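Local coordinates for glutamate ABC superfamily ATP binding cassette transporter, binding protein (Enterococcus faecium DO, PDB 5EYF) that binds glutamate and, as the solute-binding component of an ABC transporter, probably delivers it to the membrane permease for uptake, at residues B[97-101]-B[215-219]. Coordinates in Å, arbitrary orientation, origin at the centre of the assembly. Numbering follows the deposited sequence.
Sequences DFSDV and VNQAL
N216 overlaps S99 and D100, its carboxamide (chi1 near -82°, chi2 near -25°) end-on to the D100 N–H. Its OD1 accepts a straight hydrogen bond from D100 N (2.9 Å, 169° at the hydrogen) and also rests 3.3 Å from S99 CB. The other end of the same amide works through water 1, which takes a hydrogen bond from N216 ND2 (2.9 Å) and gives one to F98 O (2.7 Å), so a single side chain reads two backbone positions. Build 97–98 as beta strand, 99–101 in a polyproline-II-like conformation and 215–219 as regular helix with L219 N 3.0 Å from V215 O, and set S99 CA 5.8 Å from N216 CA. In this type 2 periplasmic-binding-protein fold, 96–98 pairs antiparallel with 198–205, and helix 209–225 packs against both, V215 also touching I202 and I204. S99, in the p rotamer, gives a hydrogen bond from OG to D100 O (2.8 Å) and also hydrogen-bonds I202 N. Its CB meets V215 CG1 and its OG meets L219 CD1, both at 4.0 Å; D100 O lies 4.0 Å from that same L219 CD1. The CA-to-CB bond of F98 points away from the helix, and its ring touches the glutamate-binding R92.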
ATOM      1  N   ASP B  97     -10.462 -16.385   0.234  1.00 21.28           N
ATOM      2  CA  ASP B  97      -9.913 -15.738  -0.942  1.00 21.32           C
ATOM      3  C   ASP B  97     -10.154 -14.245  -0.805  1.00 19.74           C
ATOM      4  O   ASP B  97     -11.092 -13.810  -0.126  1.00 21.73           O
ATOM      5  CB  ASP B  97     -10.564 -16.257  -2.223  1.00 23.35           C
ATOM      6  CG  ASP B  97     -10.089 -17.643  -2.618  1.00 24.73           C
ATOM      7  OD1 ASP B  97      -9.031 -18.102  -2.111  1.00 25.78           O
ATOM      8  OD2 ASP B  97     -10.784 -18.267  -3.476  1.00 24.54           O
ATOM      9  N   PHE B  98      -9.311 -13.449  -1.454  1.00 18.21           N
ATOM     10  CA  PHE B  98      -9.468 -12.003  -1.420  1.00 16.39           C
ATOM     11  C   PHE B  98      -9.607 -11.430  -2.823  1.00 15.26           C
ATOM     12  O   PHE B  98      -8.912 -11.863  -3.756  1.00 18.25           O
ATOM     13  CB  PHE B  98      -8.254 -11.319  -0.776  1.00 15.93           C
ATOM     14  CG  PHE B  98      -8.220 -11.388   0.738  1.00 17.22           C
ATOM     15  CD1 PHE B  98      -9.014 -10.550   1.489  1.00 18.01           C
ATOM     16  CD2 PHE B  98      -7.309 -12.221   1.391  1.00 18.23           C
ATOM     17  CE1 PHE B  98      -8.965 -10.560   2.874  1.00 18.75           C
ATOM     18  CE2 PHE B  98      -7.235 -12.237   2.787  1.00 19.85           C
ATOM     19  CZ  PHE B  98      -8.060 -11.400   3.531  1.00 18.74           C
ATOM     20  N   SER B  99     -10.453 -10.405  -2.945  1.00 14.55           N
ATOM     21  CA  SER B  99     -10.466  -9.569  -4.142  1.00 14.08           C
ATOM     22  C   SER B  99      -9.153  -8.788  -4.280  1.00 14.93           C
ATOM     23  O   SER B  99      -8.291  -8.749  -3.381  1.00 14.73           O
ATOM     24  CB  SER B  99     -11.595  -8.545  -4.090  1.00 15.13           C
ATOM     25  OG  SER B  99     -11.316  -7.524  -3.118  1.00 14.72           O
ATOM     26  N   ASP B 100      -9.056  -8.106  -5.412  1.00 15.11           N
ATOM     27  CA  ASP B 100      -8.075  -7.033  -5.564  1.00 12.95           C
ATOM     28  C   ASP B 100      -8.199  -6.011  -4.429  1.00 12.27           C
ATOM     29  O   ASP B 100      -9.286  -5.787  -3.862  1.00 13.57           O
ATOM     30  CB  ASP B 100      -8.283  -6.328  -6.912  1.00 16.40           C
ATOM     31  CG  ASP B 100      -7.995  -7.228  -8.094  1.00 21.91           C
ATOM     32  OD1 ASP B 100      -7.186  -8.162  -7.973  1.00 27.40           O
ATOM     33  OD2 ASP B 100      -8.537  -6.957  -9.176  1.00 25.35           O
ATOM     34  N   VAL B 101      -7.072  -5.371  -4.128  1.00 12.45           N
ATOM     35  CA  VAL B 101      -7.012  -4.343  -3.087  1.00 11.73           C
ATOM     36  C   VAL B 101      -7.904  -3.172  -3.471  1.00 12.04           C
ATOM     37  O   VAL B 101      -7.885  -2.701  -4.611  1.00 13.91           O
ATOM     38  CB  VAL B 101      -5.559  -3.891  -2.893  1.00 12.23           C
ATOM     39  CG1 VAL B 101      -5.429  -2.645  -1.960  1.00 14.53           C
ATOM     40  CG2 VAL B 101      -4.719  -5.044  -2.323  1.00 14.48           C
ATOM     41  N   VAL B 215     -16.749 -10.199  -8.430  1.00 16.69           N
ATOM     42  CA  VAL B 215     -16.378  -9.053  -7.603  1.00 16.60           C
ATOM     43  C   VAL B 215     -15.179  -8.327  -8.201  1.00 17.60           C
ATOM     44  O   VAL B 215     -15.155  -7.087  -8.268  1.00 17.86           O
ATOM     45  CB  VAL B 215     -16.092  -9.526  -6.165  1.00 15.08           C
ATOM     46  CG1 VAL B 215     -15.435  -8.422  -5.331  1.00 16.52           C
ATOM     47  CG2 VAL B 215     -17.388 -10.025  -5.506  1.00 17.68           C
ATOM     48  N   ASN B 216     -14.178  -9.079  -8.659  1.00 17.09           N
ATOM     49  CA  ASN B 216     -13.011  -8.412  -9.248  1.00 15.54           C
ATOM     50  C   ASN B 216     -13.363  -7.690 -10.539  1.00 16.33           C
ATOM     51  O   ASN B 216     -12.843  -6.600 -10.803  1.00 17.96           O
ATOM     52  CB  ASN B 216     -11.881  -9.413  -9.498  1.00 16.50           C
ATOM     53  CG  ASN B 216     -11.077  -9.666  -8.252  1.00 17.09           C
ATOM     54  OD1 ASN B 216     -11.033  -8.814  -7.356  1.00 17.56           O
ATOM     55  ND2 ASN B 216     -10.470 -10.841  -8.155  1.00 20.38           N
ATOM     56  N   GLN B 217     -14.249  -8.279 -11.345  1.00 16.85           N
ATOM     57  CA  GLN B 217     -14.681  -7.619 -12.566  1.00 18.70           C
ATOM     58  C   GLN B 217     -15.450  -6.348 -12.248  1.00 18.56           C
ATOM     59  O   GLN B 217     -15.287  -5.328 -12.924  1.00 18.95           O
ATOM     60  CB  GLN B 217     -15.549  -8.588 -13.382  1.00 20.77           C
ATOM     61  CG  GLN B 217     -16.140  -8.012 -14.662  1.00 26.06           C
ATOM     62  CD  GLN B 217     -15.092  -7.693 -15.698  0.67 28.44           C
ATOM     63  OE1 GLN B 217     -14.044  -8.331 -15.748  0.41 29.37           O
ATOM     64  NE2 GLN B 217     -15.368  -6.698 -16.539  0.49 29.35           N
ATOM     65  N   ALA B 218     -16.303  -6.400 -11.222  1.00 17.85           N
ATOM     66  CA  ALA B 218     -17.040  -5.218 -10.786  1.00 17.94           C
ATOM     67  C   ALA B 218     -16.086  -4.096 -10.388  1.00 17.82           C
ATOM     68  O   ALA B 218     -16.249  -2.947 -10.819  1.00 16.51           O
ATOM     69  CB  ALA B 218     -17.966  -5.586  -9.627  1.00 17.22           C
ATOM     70  N   LEU B 219     -15.064  -4.423  -9.578  1.00 16.68           N
ATOM     71  CA  LEU B 219     -14.068  -3.424  -9.194  1.00 15.63           C
ATOM     72  C   LEU B 219     -13.358  -2.864 -10.413  1.00 17.27           C
ATOM     73  O   LEU B 219     -13.164  -1.650 -10.515  1.00 17.52           O
ATOM     74  CB  LEU B 219     -13.033  -4.015  -8.223  1.00 15.34           C
ATOM     75  CG  LEU B 219     -13.542  -4.253  -6.801  1.00 15.45           C
ATOM     76  CD1 LEU B 219     -12.547  -5.140  -6.048  1.00 17.61           C
ATOM     77  CD2 LEU B 219     -13.736  -2.908  -6.115  1.00 16.29           C
TER
HETATM   78  O   HOH W   1      -8.390 -11.694  -6.349  1.00 19.83           O